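Local coordinates for protein putative isohexenylglutaconyl-CoA hydratase (Pseudomonas aeruginosa, PDB 4ZU2) that probably hydrates isohexenylglutaconyl-CoA in the breakdown of acyclic terpenes such as citronellate, working as a trimeric member of the crotonase family, at residues D125-A131 against L182-A188; F118-S124 against F152-R156; V106-E110 against L193-L197. All coordinates share one frame. Residue numbers count along the deposited sequence, not the author numbering.

In the fold
In this crotonase fold interaction 2 lies nearest the chain centre, with 1 and 3 together on one side, farther out. Along the chain the segments come as 106-110, 118-124, 125-131, 152-156, 182-188 and 193-197, so interaction 3 encloses the other two, while segments of 1 and 2 alternate. Interactions 1 and 3 have centres about 7 Å apart and share the six-stranded mixed sheet, in which strands 104-109, 126-130 and 185-187 are neighbours. The centre of interaction 2, between helices 116-121 and 149-157, is about 13 Å from that of interaction 1 and about 16 Å from that of interaction 3. R156 links it to L182, and interactions 1 and 2 both touch the second subunit.

Interaction 1 of 3, residues D125-A131 against L182-A188; sequences DVAIAAA and LVHFCEA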
ATOM      1  N   ASP A 125       0.016  16.003  -2.328  1.00 18.19           N
ATOM      2  CA  ASP A 125      -0.460  15.293  -3.534  1.00 17.52           C
ATOM      3  C   ASP A 125       0.696  14.992  -4.515  1.00 25.85           C
ATOM      4  O   ASP A 125       0.709  13.968  -5.164  1.00 25.41           O
ATOM      5  CB  ASP A 125      -1.537  16.083  -4.263  1.00 21.36           C
ATOM      6  CG  ASP A 125      -2.728  16.391  -3.393  1.00 20.73           C
ATOM      7  OD1 ASP A 125      -3.263  15.441  -2.786  1.00 22.19           O
ATOM      8  OD2 ASP A 125      -3.119  17.571  -3.320  1.00 20.78           O
ATOM      9  N   VAL A 126       1.667  15.883  -4.576  1.00 26.39           N
ATOM     10  CA  VAL A 126       2.857  15.703  -5.388  1.00 24.68           C
ATOM     11  C   VAL A 126       4.115  16.216  -4.639  1.00 15.77           C
ATOM     12  O   VAL A 126       4.198  17.373  -4.206  1.00 17.31           O
ATOM     13  CB  VAL A 126       2.688  16.406  -6.780  1.00 35.00           C
ATOM     14  CG1 VAL A 126       3.843  16.045  -7.749  1.00 40.04           C
ATOM     15  CG2 VAL A 126       1.372  16.020  -7.401  1.00 32.02           C
ATOM     16  N   ALA A 127       5.061  15.316  -4.438  1.00 16.13           N
ATOM     17  CA  ALA A 127       6.380  15.640  -3.874  1.00 22.05           C
ATOM     18  C   ALA A 127       7.480  15.457  -4.940  1.00 27.28           C
ATOM     19  O   ALA A 127       7.573  14.399  -5.611  1.00 31.07           O
ATOM     20  CB  ALA A 127       6.668  14.766  -2.730  1.00 15.29           C
ATOM     21  N   ILE A 128       8.274  16.505  -5.105  1.00 27.98           N
ATOM     22  CA  ILE A 128       9.422  16.519  -6.006  1.00 21.52           C
ATOM     23  C   ILE A 128      10.673  16.762  -5.137  1.00 22.97           C
ATOM     24  O   ILE A 128      10.788  17.805  -4.518  1.00 26.10           O
ATOM     25  CB  ILE A 128       9.275  17.662  -7.039  1.00 26.03           C
ATOM     26  CG1 ILE A 128       7.982  17.510  -7.872  1.00 22.07           C
ATOM     27  CG2 ILE A 128      10.483  17.716  -7.964  1.00 24.44           C
ATOM     28  CD1 ILE A 128       7.353  18.808  -8.312  1.00 19.65           C
ATOM     29  N   ALA A 129      11.602  15.812  -5.086  1.00 19.33           N
ATOM     30  CA  ALA A 129      12.776  15.950  -4.211  1.00 21.97           C
ATOM     31  C   ALA A 129      14.056  16.133  -5.004  1.00 29.07           C
ATOM     32  O   ALA A 129      14.181  15.657  -6.147  1.00 26.64           O
ATOM     33  CB  ALA A 129      12.915  14.751  -3.323  1.00 22.28           C
ATOM     34  N   ALA A 130      14.998  16.840  -4.383  1.00 28.27           N
ATOM     35  CA  ALA A 130      16.384  16.900  -4.844  1.00 24.89           C
ATOM     36  C   ALA A 130      17.061  15.572  -4.495  1.00 28.69           C
ATOM     37  O   ALA A 130      16.890  15.075  -3.391  1.00 27.89           O
ATOM     38  CB  ALA A 130      17.070  18.022  -4.139  1.00 27.20           C
ATOM     39  N   ALA A 131      17.823  14.988  -5.417  1.00 25.80           N
ATOM     40  CA  ALA A 131      18.494  13.712  -5.158  1.00 25.39           C
ATOM     41  C   ALA A 131      19.345  13.717  -3.912  1.00 30.28           C
ATOM     42  O   ALA A 131      19.554  12.666  -3.315  1.00 36.63           O
ATOM     43  CB  ALA A 131      19.386  13.319  -6.357  1.00 33.42           C
ATOM     44  N   LEU A 182       7.838   7.491  -1.522  1.00 27.19           N
ATOM     45  CA  LEU A 182       7.670   8.586  -0.563  1.00 25.75           C
ATOM     46  C   LEU A 182       7.438   9.890  -1.295  1.00 22.60           C
ATOM     47  O   LEU A 182       6.680  10.774  -0.858  1.00 19.59           O
ATOM     48  CB  LEU A 182       8.922   8.695   0.323  1.00 21.65           C
ATOM     49  CG  LEU A 182       8.862   9.806   1.365  1.00 26.98           C
ATOM     50  CD1 LEU A 182       7.510   9.858   2.061  1.00 27.99           C
ATOM     51  CD2 LEU A 182       9.982   9.600   2.411  1.00 44.92           C
ATOM     52  N   VAL A 183       8.128  10.016  -2.422  1.00 24.47           N
ATOM     53  CA  VAL A 183       7.964  11.164  -3.303  1.00 20.20           C
ATOM     54  C   VAL A 183       7.710  10.627  -4.720  1.00 17.90           C
ATOM     55  O   VAL A 183       7.948   9.429  -5.003  1.00 17.94           O
ATOM     56  CB  VAL A 183       9.220  12.071  -3.253  1.00 28.53           C
ATOM     57  CG1 VAL A 183       9.518  12.500  -1.797  1.00 23.27           C
ATOM     58  CG2 VAL A 183      10.448  11.354  -3.896  1.00 29.08           C
ATOM     59  N   HIS A 184       7.217  11.503  -5.589  1.00 23.48           N
ATOM     60  CA  HIS A 184       6.770  11.138  -6.936  1.00 21.74           C
ATOM     61  C   HIS A 184       7.819  11.374  -8.028  1.00 25.80           C
ATOM     62  O   HIS A 184       7.754  10.743  -9.064  1.00 26.10           O
ATOM     63  CB  HIS A 184       5.527  11.946  -7.295  1.00 29.19           C
ATOM     64  CG  HIS A 184       4.331  11.668  -6.434  1.00 32.05           C
ATOM     65  ND1 HIS A 184       4.020  12.428  -5.335  1.00 24.94           N
ATOM     66  CD2 HIS A 184       3.359  10.726  -6.539  1.00 33.74           C
ATOM     67  CE1 HIS A 184       2.911  11.961  -4.782  1.00 33.25           C
ATOM     68  NE2 HIS A 184       2.487  10.939  -5.497  1.00 34.71           N
ATOM     69  N   PHE A 185       8.746  12.308  -7.803  1.00 25.85           N
ATOM     70  CA  PHE A 185       9.849  12.589  -8.714  1.00 25.84           C
ATOM     71  C   PHE A 185      11.141  12.910  -7.930  1.00 36.66           C
ATOM     72  O   PHE A 185      11.105  13.584  -6.880  1.00 27.57           O
ATOM     73  CB  PHE A 185       9.533  13.836  -9.553  1.00 29.87           C
ATOM     74  CG  PHE A 185       8.196  13.792 -10.275  1.00 33.95           C
ATOM     75  CD1 PHE A 185       8.021  13.001 -11.414  1.00 36.28           C
ATOM     76  CD2 PHE A 185       7.136  14.578  -9.847  1.00 28.97           C
ATOM     77  CE1 PHE A 185       6.796  12.979 -12.084  1.00 35.34           C
ATOM     78  CE2 PHE A 185       5.928  14.562 -10.507  1.00 29.97           C
ATOM     79  CZ  PHE A 185       5.752  13.760 -11.629  1.00 31.55           C
ATOM     80  N   CYS A 186      12.276  12.482  -8.483  1.00 44.52           N
ATOM     81  CA  CYS A 186      13.600  12.862  -7.993  1.00 44.13           C
ATOM     82  C   CYS A 186      14.363  13.528  -9.136  1.00 44.97           C
ATOM     83  O   CYS A 186      14.564  12.902 -10.172  1.00 46.25           O
ATOM     84  CB  CYS A 186      14.353  11.613  -7.523  1.00 42.52           C
ATOM     85  SG  CYS A 186      15.953  11.908  -6.724  1.00 40.23           S
ATOM     86  N   GLU A 187      14.737  14.798  -8.971  1.00 45.93           N
ATOM     87  CA  GLU A 187      15.565  15.518  -9.955  1.00 46.06           C
ATOM     88  C   GLU A 187      16.970  15.809  -9.414  1.00 49.45           C
ATOM     89  O   GLU A 187      17.152  16.031  -8.228  1.00 47.38           O
ATOM     90  CB  GLU A 187      14.913  16.833 -10.370  1.00 46.43           C
ATOM     91  CG  GLU A 187      13.448  16.707 -10.677  1.00 51.74           C
ATOM     92  CD  GLU A 187      13.175  15.720 -11.803  1.00 53.49           C
ATOM     93  OE1 GLU A 187      13.670  15.944 -12.931  1.00 58.08           O
ATOM     94  OE2 GLU A 187      12.485  14.708 -11.557  1.00 52.57           O
ATOM     95  N   ALA A 188      17.959  15.813 -10.300  1.00 54.06           N
ATOM     96  CA  ALA A 188      19.362  15.925  -9.899  1.00 56.41           C
ATOM     97  C   ALA A 188      19.859  17.364  -9.743  1.00 56.96           C
ATOM     98  O   ALA A 188      20.922  17.592  -9.159  1.00 57.48           O
ATOM     99  CB  ALA A 188      20.248  15.173 -10.897  1.00 58.97           C
TER
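Strands 126-130 and 185-187 pair in parallel to form one edge of the main crotonase sheet. At D125 the segments only begin to meet: its O lies 3.0 Å from H184 CE1, while its carboxylate forms salt bridges with K216 and with R163 of the second subunit. V126 rests CG1 against F185 CE2 at 3.8 Å. A127 is held by three hydrogen bonds. Its N donates to H184 ND1 (3.2 Å), leaving NE2 of that ring to bond T160 of the second subunit, and its O accepts from both H184 N (2.9 Å) and F185 N (3.2 Å). The near-alpha backbone angles of H184 (phi/psi -97°/-26°) bring these successive amides onto one carbonyl, and the small methyl of A127 leaves room for V183. Regular pairing then takes over. I128, a branched residue suited to a buried strand, sets CG1 at the edge of the F185 ring, 3.6 Å from CD2, on the face that helix 190-205 packs against. A129 points the other way, with its N bonded to F185 O (2.9 Å) and its O to E187 N (3.0 Å). A131 N donates to E187 O at 3.1 Å, and A131 CB lies 3.7 Å from C186 SG.

Interaction 2 of 3, residues F118-S124 against F152-R156; sequences FGLACVS and FVVRR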
ATOM      1  N   PHE A 118       9.597  15.557   7.418  1.00 16.36           N
ATOM      2  CA  PHE A 118       9.264  14.299   6.710  1.00 18.46           C
ATOM      3  C   PHE A 118       7.737  14.115   6.825  1.00 24.59           C
ATOM      4  O   PHE A 118       7.074  13.726   5.873  1.00 19.69           O
ATOM      5  CB  PHE A 118      10.103  13.191   7.370  1.00 10.09           C
ATOM      6  CG  PHE A 118       9.799  11.791   6.968  1.00 18.00           C
ATOM      7  CD1 PHE A 118       8.533  11.231   7.104  1.00 22.21           C
ATOM      8  CD2 PHE A 118      10.821  10.977   6.564  1.00 17.13           C
ATOM      9  CE1 PHE A 118       8.294   9.911   6.748  1.00 15.88           C
ATOM     10  CE2 PHE A 118      10.573   9.648   6.200  1.00 24.45           C
ATOM     11  CZ  PHE A 118       9.315   9.118   6.308  1.00 14.56           C
ATOM     12  N   GLY A 119       7.164  14.509   7.960  1.00 25.74           N
ATOM     13  CA  GLY A 119       5.713  14.588   8.094  1.00 20.60           C
ATOM     14  C   GLY A 119       4.935  15.372   7.048  1.00 17.64           C
ATOM     15  O   GLY A 119       3.955  14.880   6.478  1.00 15.06           O
ATOM     16  N   LEU A 120       5.325  16.606   6.802  1.00 11.75           N
ATOM     17  CA  LEU A 120       4.652  17.414   5.777  1.00 20.73           C
ATOM     18  C   LEU A 120       4.765  16.845   4.368  1.00 16.23           C
ATOM     19  O   LEU A 120       3.878  17.022   3.573  1.00 13.86           O
ATOM     20  CB  LEU A 120       5.266  18.800   5.695  1.00 25.92           C
ATOM     21  CG  LEU A 120       5.153  19.749   6.867  1.00 34.01           C
ATOM     22  CD1 LEU A 120       5.948  21.005   6.532  1.00 27.85           C
ATOM     23  CD2 LEU A 120       3.689  20.091   7.116  1.00 37.80           C
ATOM     24  N   ALA A 121       5.909  16.269   4.048  1.00 14.67           N
ATOM     25  CA  ALA A 121       6.127  15.668   2.723  1.00 14.66           C
ATOM     26  C   ALA A 121       5.071  14.559   2.478  1.00 18.87           C
ATOM     27  O   ALA A 121       4.576  14.362   1.375  1.00 19.74           O
ATOM     28  CB  ALA A 121       7.541  15.107   2.637  1.00 11.38           C
ATOM     29  N   CYS A 122       4.726  13.869   3.552  1.00 15.80           N
ATOM     30  CA  CYS A 122       3.889  12.689   3.497  1.00 21.22           C
ATOM     31  C   CYS A 122       2.449  13.019   3.207  1.00 21.53           C
ATOM     32  O   CYS A 122       1.672  12.121   2.950  1.00 26.69           O
ATOM     33  CB  CYS A 122       3.958  11.941   4.828  1.00 19.16           C
ATOM     34  SG  CYS A 122       5.398  10.942   5.127  1.00 18.57           S
ATOM     35  N   VAL A 123       2.083  14.297   3.273  1.00 23.10           N
ATOM     36  CA  VAL A 123       0.696  14.695   3.033  1.00 25.06           C
ATOM     37  C   VAL A 123       0.513  15.559   1.781  1.00 17.68           C
ATOM     38  O   VAL A 123      -0.542  16.181   1.575  1.00 15.93           O
ATOM     39  CB  VAL A 123       0.061  15.383   4.270  1.00 21.50           C
ATOM     40  CG1 VAL A 123       0.254  14.505   5.504  1.00 16.55           C
ATOM     41  CG2 VAL A 123       0.622  16.752   4.492  1.00 20.47           C
ATOM     42  N   SER A 124       1.539  15.596   0.948  1.00 12.57           N
ATOM     43  CA  SER A 124       1.430  16.288  -0.331  1.00 15.33           C
ATOM     44  C   SER A 124       0.727  15.386  -1.391  1.00 13.89           C
ATOM     45  O   SER A 124       0.842  14.147  -1.349  1.00 14.03           O
ATOM     46  CB  SER A 124       2.825  16.712  -0.814  1.00 14.23           C
ATOM     47  OG  SER A 124       3.660  15.583  -0.999  1.00 14.92           O
ATOM     48  N   PHE A 152       0.333   9.040   8.918  1.00 21.05           N
ATOM     49  CA  PHE A 152       0.519   9.622   7.624  1.00 16.69           C
ATOM     50  C   PHE A 152       1.670   8.920   6.837  1.00 17.57           C
ATOM     51  O   PHE A 152       1.643   8.835   5.612  1.00 12.97           O
ATOM     52  CB  PHE A 152       0.678  11.135   7.722  1.00 12.74           C
ATOM     53  CG  PHE A 152      -0.545  11.856   8.267  1.00 15.54           C
ATOM     54  CD1 PHE A 152      -1.664  12.060   7.470  1.00 16.54           C
ATOM     55  CD2 PHE A 152      -0.543  12.365   9.571  1.00 12.03           C
ATOM     56  CE1 PHE A 152      -2.758  12.738   7.963  1.00 13.37           C
ATOM     57  CE2 PHE A 152      -1.629  12.998  10.082  1.00 13.12           C
ATOM     58  CZ  PHE A 152      -2.747  13.197   9.287  1.00 16.19           C
ATOM     59  N   VAL A 153       2.636   8.369   7.539  1.00 14.88           N
ATOM     60  CA  VAL A 153       3.710   7.680   6.863  1.00 19.88           C
ATOM     61  C   VAL A 153       3.269   6.266   6.451  1.00 20.77           C
ATOM     62  O   VAL A 153       3.661   5.783   5.395  1.00 22.05           O
ATOM     63  CB  VAL A 153       5.027   7.634   7.690  1.00 19.18           C
ATOM     64  CG1 VAL A 153       4.868   6.812   8.954  1.00 22.57           C
ATOM     65  CG2 VAL A 153       6.189   7.063   6.839  1.00 14.84           C
ATOM     66  N   VAL A 154       2.495   5.596   7.289  1.00 17.50           N
ATOM     67  CA  VAL A 154       1.947   4.287   6.915  1.00 19.74           C
ATOM     68  C   VAL A 154       1.029   4.487   5.698  1.00 21.55           C
ATOM     69  O   VAL A 154       1.109   3.751   4.726  1.00 15.39           O
ATOM     70  CB  VAL A 154       1.166   3.664   8.088  1.00 18.61           C
ATOM     71  CG1 VAL A 154       0.469   2.362   7.658  1.00 20.44           C
ATOM     72  CG2 VAL A 154       2.086   3.479   9.270  1.00 11.21           C
ATOM     73  N   ARG A 155       0.208   5.539   5.718  1.00 26.45           N
ATOM     74  CA  ARG A 155      -0.603   5.884   4.543  1.00 21.35           C
ATOM     75  C   ARG A 155       0.290   6.214   3.333  1.00 22.74           C
ATOM     76  O   ARG A 155      -0.049   5.888   2.202  1.00 15.32           O
ATOM     77  CB  ARG A 155      -1.560   7.039   4.861  1.00 29.10           C
ATOM     78  CG  ARG A 155      -2.816   6.562   5.560  1.00 29.81           C
ATOM     79  CD  ARG A 155      -3.523   7.584   6.422  1.00 36.36           C
ATOM     80  NE  ARG A 155      -4.184   6.829   7.493  1.00 35.27           N
ATOM     81  CZ  ARG A 155      -5.455   6.929   7.839  1.00 32.99           C
ATOM     82  NH1 ARG A 155      -6.260   7.813   7.249  1.00 37.78           N
ATOM     83  NH2 ARG A 155      -5.926   6.145   8.802  1.00 35.15           N
ATOM     84  N   ARG A 156       1.454   6.800   3.583  1.00 18.73           N
ATOM     85  CA  ARG A 156       2.285   7.312   2.516  1.00 16.87           C
ATOM     86  C   ARG A 156       2.945   6.184   1.696  1.00 21.64           C
ATOM     87  O   ARG A 156       2.773   6.126   0.492  1.00 22.98           O
ATOM     88  CB  ARG A 156       3.353   8.261   3.060  1.00 19.11           C
ATOM     89  CG  ARG A 156       4.143   8.945   1.942  1.00 18.02           C
ATOM     90  CD  ARG A 156       3.285   9.902   1.184  1.00 16.20           C
ATOM     91  NE  ARG A 156       4.048  10.730   0.272  1.00 21.17           N
ATOM     92  CZ  ARG A 156       3.563  11.794  -0.341  1.00 20.73           C
ATOM     93  NH1 ARG A 156       2.308  12.146  -0.154  1.00 20.92           N
ATOM     94  NH2 ARG A 156       4.320  12.480  -1.180  1.00 21.60           N
TER
HETATM   95  O   HOH W   1      -0.289  10.374   3.590  1.00 17.31           O
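This is a buried contact, with its centre about 7 Å from the centre of the chain, in which helix 149-157 packs against helix 116-121 and the type I turn A121-S124 that leads into the main sheet. R156 is its chief polar element. Extended at chi1 and bent at chi2, the long side chain reaches into the turn, where R156 NH1 donates to S124 O at 2.8 Å. A121 O lies over one face of the guanidinium. Arginine suits this place because it offers several donors on one flat group, so NH1 can serve S124 O while NE bonds L182 O of the 182-188 segment. The turn is braced from within by S124, whose OG donates to A121 O at 2.8 Å. A water donates to C122 O (2.7 Å) and F152 O (3.2 Å), filling the gap between the backbones.

Apolar side chains close the rest. C122, small enough for the tight approach, puts SG 4.2 Å from V153 CB. V153 CG2 meets the edge of the F118 ring, 3.5 Å from CE1, and V123 CG1 lies 3.7 Å from F152 CD1. Beyond, R156 O bonds T160 of the second subunit and R155 bonds S222 of the third. Such packing belongs to the crotonase fold, in which the helix corresponding to 116-121 starts beside the oxyanion hole; here helix 149-157 contributes to the contacts between subunits.

Interaction 3 of 3, residues V106-E110 against L193-L197; sequences VALVE and LEQRL
L108, L193 and L197 form the heart of this contact, in which helix 193-197 runs along one face of strand 106-109, antiparallel to it. Residues 106-109 have phi near -105° and psi between 101° and 127°, and E110 follows at -131°/151°; the helix is ordinary alpha, with L197 N bonded to L193 O at 3.2 Å. The axes lie at 177° and approach to 10.2 Å, leaving room for interdigitating side chains. In register, L108 CA faces L197 CA at 7.8 Å.

L108, with chi1 t and chi2 p, points at the helix and enters between the two leucines one turn apart: its CD1 is 3.6 Å from L193 CG and its CD2 3.9 Å from L197 CD2. L193 has an off-rotamer chi1 of -141° and chi2 p, and sets its CD2 3.8 Å from E110 CG at the end of the strand. L197, t and p, reaches the other way, with CD1 3.7 Å from CG1 of V106 (chi1 t). Strand alternation thus presents V106, L108 and E110 to the helix while A107 and V109 point away. E194 (chi1 m, chi2 m), exposed at the margin, bends its end back until OE2 is 3.6 Å from L108 CD2.

The segments meet by van der Waals packing alone. This is classic alpha/beta layer packing, here helix 190-205 covering the main sheet of the crotonase fold.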
ATOM      1  N   VAL A 106       1.729  20.714  -3.662  1.00 24.05           N
ATOM      2  CA  VAL A 106       2.982  20.210  -4.215  1.00 26.35           C
ATOM      3  C   VAL A 106       4.108  20.505  -3.228  1.00 22.26           C
ATOM      4  O   VAL A 106       4.260  21.641  -2.807  1.00 19.59           O
ATOM      5  CB  VAL A 106       3.307  20.857  -5.588  1.00 22.71           C
ATOM      6  CG1 VAL A 106       4.557  20.204  -6.220  1.00 18.45           C
ATOM      7  CG2 VAL A 106       2.106  20.756  -6.499  1.00 27.07           C
ATOM      8  N   ALA A 107       4.880  19.486  -2.851  1.00 23.19           N
ATOM      9  CA  ALA A 107       6.057  19.732  -2.037  1.00 27.88           C
ATOM     10  C   ALA A 107       7.345  19.652  -2.855  1.00 24.93           C
ATOM     11  O   ALA A 107       7.618  18.659  -3.474  1.00 22.75           O
ATOM     12  CB  ALA A 107       6.125  18.804  -0.821  1.00 24.11           C
ATOM     13  N   LEU A 108       8.138  20.718  -2.803  1.00 26.41           N
ATOM     14  CA  LEU A 108       9.471  20.734  -3.381  1.00 22.63           C
ATOM     15  C   LEU A 108      10.496  20.587  -2.250  1.00 21.88           C
ATOM     16  O   LEU A 108      10.767  21.534  -1.490  1.00 19.84           O
ATOM     17  CB  LEU A 108       9.647  22.033  -4.186  1.00 32.53           C
ATOM     18  CG  LEU A 108      10.689  22.059  -5.316  1.00 38.80           C
ATOM     19  CD1 LEU A 108      10.506  20.882  -6.237  1.00 45.67           C
ATOM     20  CD2 LEU A 108      10.563  23.317  -6.107  1.00 36.31           C
ATOM     21  N   VAL A 109      11.024  19.378  -2.084  1.00 26.11           N
ATOM     22  CA  VAL A 109      11.833  19.072  -0.908  1.00 27.48           C
ATOM     23  C   VAL A 109      13.347  19.015  -1.253  1.00 29.72           C
ATOM     24  O   VAL A 109      13.779  18.294  -2.133  1.00 25.71           O
ATOM     25  CB  VAL A 109      11.327  17.778  -0.182  1.00 35.23           C
ATOM     26  CG1 VAL A 109       9.818  17.886   0.164  1.00 30.52           C
ATOM     27  CG2 VAL A 109      11.566  16.566  -1.005  1.00 36.12           C
ATOM     28  N   GLU A 110      14.131  19.819  -0.547  1.00 25.51           N
ATOM     29  CA  GLU A 110      15.565  19.906  -0.758  1.00 26.70           C
ATOM     30  C   GLU A 110      16.206  19.777   0.590  1.00 24.97           C
ATOM     31  O   GLU A 110      15.612  20.166   1.572  1.00 24.45           O
ATOM     32  CB  GLU A 110      15.928  21.260  -1.329  1.00 25.37           C
ATOM     33  CG  GLU A 110      15.228  21.578  -2.602  1.00 23.52           C
ATOM     34  CD  GLU A 110      15.508  22.984  -3.037  1.00 39.55           C
ATOM     35  OE1 GLU A 110      16.558  23.196  -3.711  1.00 43.25           O
ATOM     36  OE2 GLU A 110      14.692  23.871  -2.659  1.00 39.83           O
ATOM     37  N   LEU A 193      14.541  20.491 -11.082  1.00 44.43           N
ATOM     38  CA  LEU A 193      13.584  20.449 -10.000  1.00 41.94           C
ATOM     39  C   LEU A 193      12.475  21.396 -10.351  1.00 38.45           C
ATOM     40  O   LEU A 193      11.306  21.095 -10.131  1.00 33.78           O
ATOM     41  CB  LEU A 193      14.243  20.861  -8.683  1.00 45.84           C
ATOM     42  CG  LEU A 193      13.833  20.083  -7.421  1.00 47.64           C
ATOM     43  CD1 LEU A 193      14.250  18.627  -7.463  1.00 45.94           C
ATOM     44  CD2 LEU A 193      14.387  20.759  -6.173  1.00 50.21           C
ATOM     45  N   GLU A 194      12.863  22.535 -10.923  1.00 40.82           N
ATOM     46  CA  GLU A 194      11.933  23.618 -11.235  1.00 39.38           C
ATOM     47  C   GLU A 194      11.105  23.334 -12.472  1.00 36.23           C
ATOM     48  O   GLU A 194      10.031  23.906 -12.639  1.00 29.05           O
ATOM     49  CB  GLU A 194      12.684  24.922 -11.493  1.00 43.35           C
ATOM     50  CG  GLU A 194      13.164  25.647 -10.269  1.00 46.46           C
ATOM     51  CD  GLU A 194      12.048  26.111  -9.386  1.00 44.78           C
ATOM     52  OE1 GLU A 194      11.144  26.815  -9.877  1.00 48.15           O
ATOM     53  OE2 GLU A 194      12.075  25.762  -8.191  1.00 42.09           O
ATOM     54  N   GLN A 195      11.650  22.535 -13.382  1.00 36.64           N
ATOM     55  CA  GLN A 195      10.965  22.276 -14.631  1.00 34.37           C
ATOM     56  C   GLN A 195       9.885  21.313 -14.292  1.00 32.48           C
ATOM     57  O   GLN A 195       8.754  21.517 -14.675  1.00 36.90           O
ATOM     58  CB  GLN A 195      11.879  21.745 -15.760  1.00 34.24           C
ATOM     59  CG  GLN A 195      12.519  20.359 -15.602  1.00 41.76           C
ATOM     60  CD  GLN A 195      11.681  19.147 -16.123  1.00 59.03           C
ATOM     61  OE1 GLN A 195      10.834  19.287 -17.007  1.00 61.91           O
ATOM     62  NE2 GLN A 195      11.952  17.952 -15.578  1.00 51.79           N
ATOM     63  N   ARG A 196      10.230  20.301 -13.507  1.00 29.47           N
ATOM     64  CA  ARG A 196       9.240  19.350 -13.020  1.00 27.49           C
ATOM     65  C   ARG A 196       8.101  20.053 -12.317  1.00 25.60           C
ATOM     66  O   ARG A 196       6.952  19.662 -12.465  1.00 28.20           O
ATOM     67  CB  ARG A 196       9.852  18.332 -12.076  1.00 27.43           C
ATOM     68  CG  ARG A 196       8.836  17.318 -11.590  1.00 33.99           C
ATOM     69  CD  ARG A 196       8.405  16.417 -12.735  1.00 32.45           C
ATOM     70  NE  ARG A 196       9.528  15.619 -13.205  1.00 34.52           N
ATOM     71  CZ  ARG A 196       9.496  14.807 -14.263  1.00 47.16           C
ATOM     72  NH1 ARG A 196       8.382  14.668 -14.995  1.00 44.89           N
ATOM     73  NH2 ARG A 196      10.580  14.107 -14.584  1.00 50.77           N
ATOM     74  N   LEU A 197       8.418  21.076 -11.546  1.00 30.01           N
ATOM     75  CA  LEU A 197       7.384  21.770 -10.793  1.00 37.04           C
ATOM     76  C   LEU A 197       6.422  22.445 -11.740  1.00 40.30           C
ATOM     77  O   LEU A 197       5.208  22.294 -11.614  1.00 39.52           O
ATOM     78  CB  LEU A 197       7.964  22.813  -9.852  1.00 29.69           C
ATOM     79  CG  LEU A 197       6.942  23.710  -9.129  1.00 33.78           C
ATOM     80  CD1 LEU A 197       5.999  22.876  -8.286  1.00 37.94           C
ATOM     81  CD2 LEU A 197       7.639  24.748  -8.233  1.00 32.70           C
TER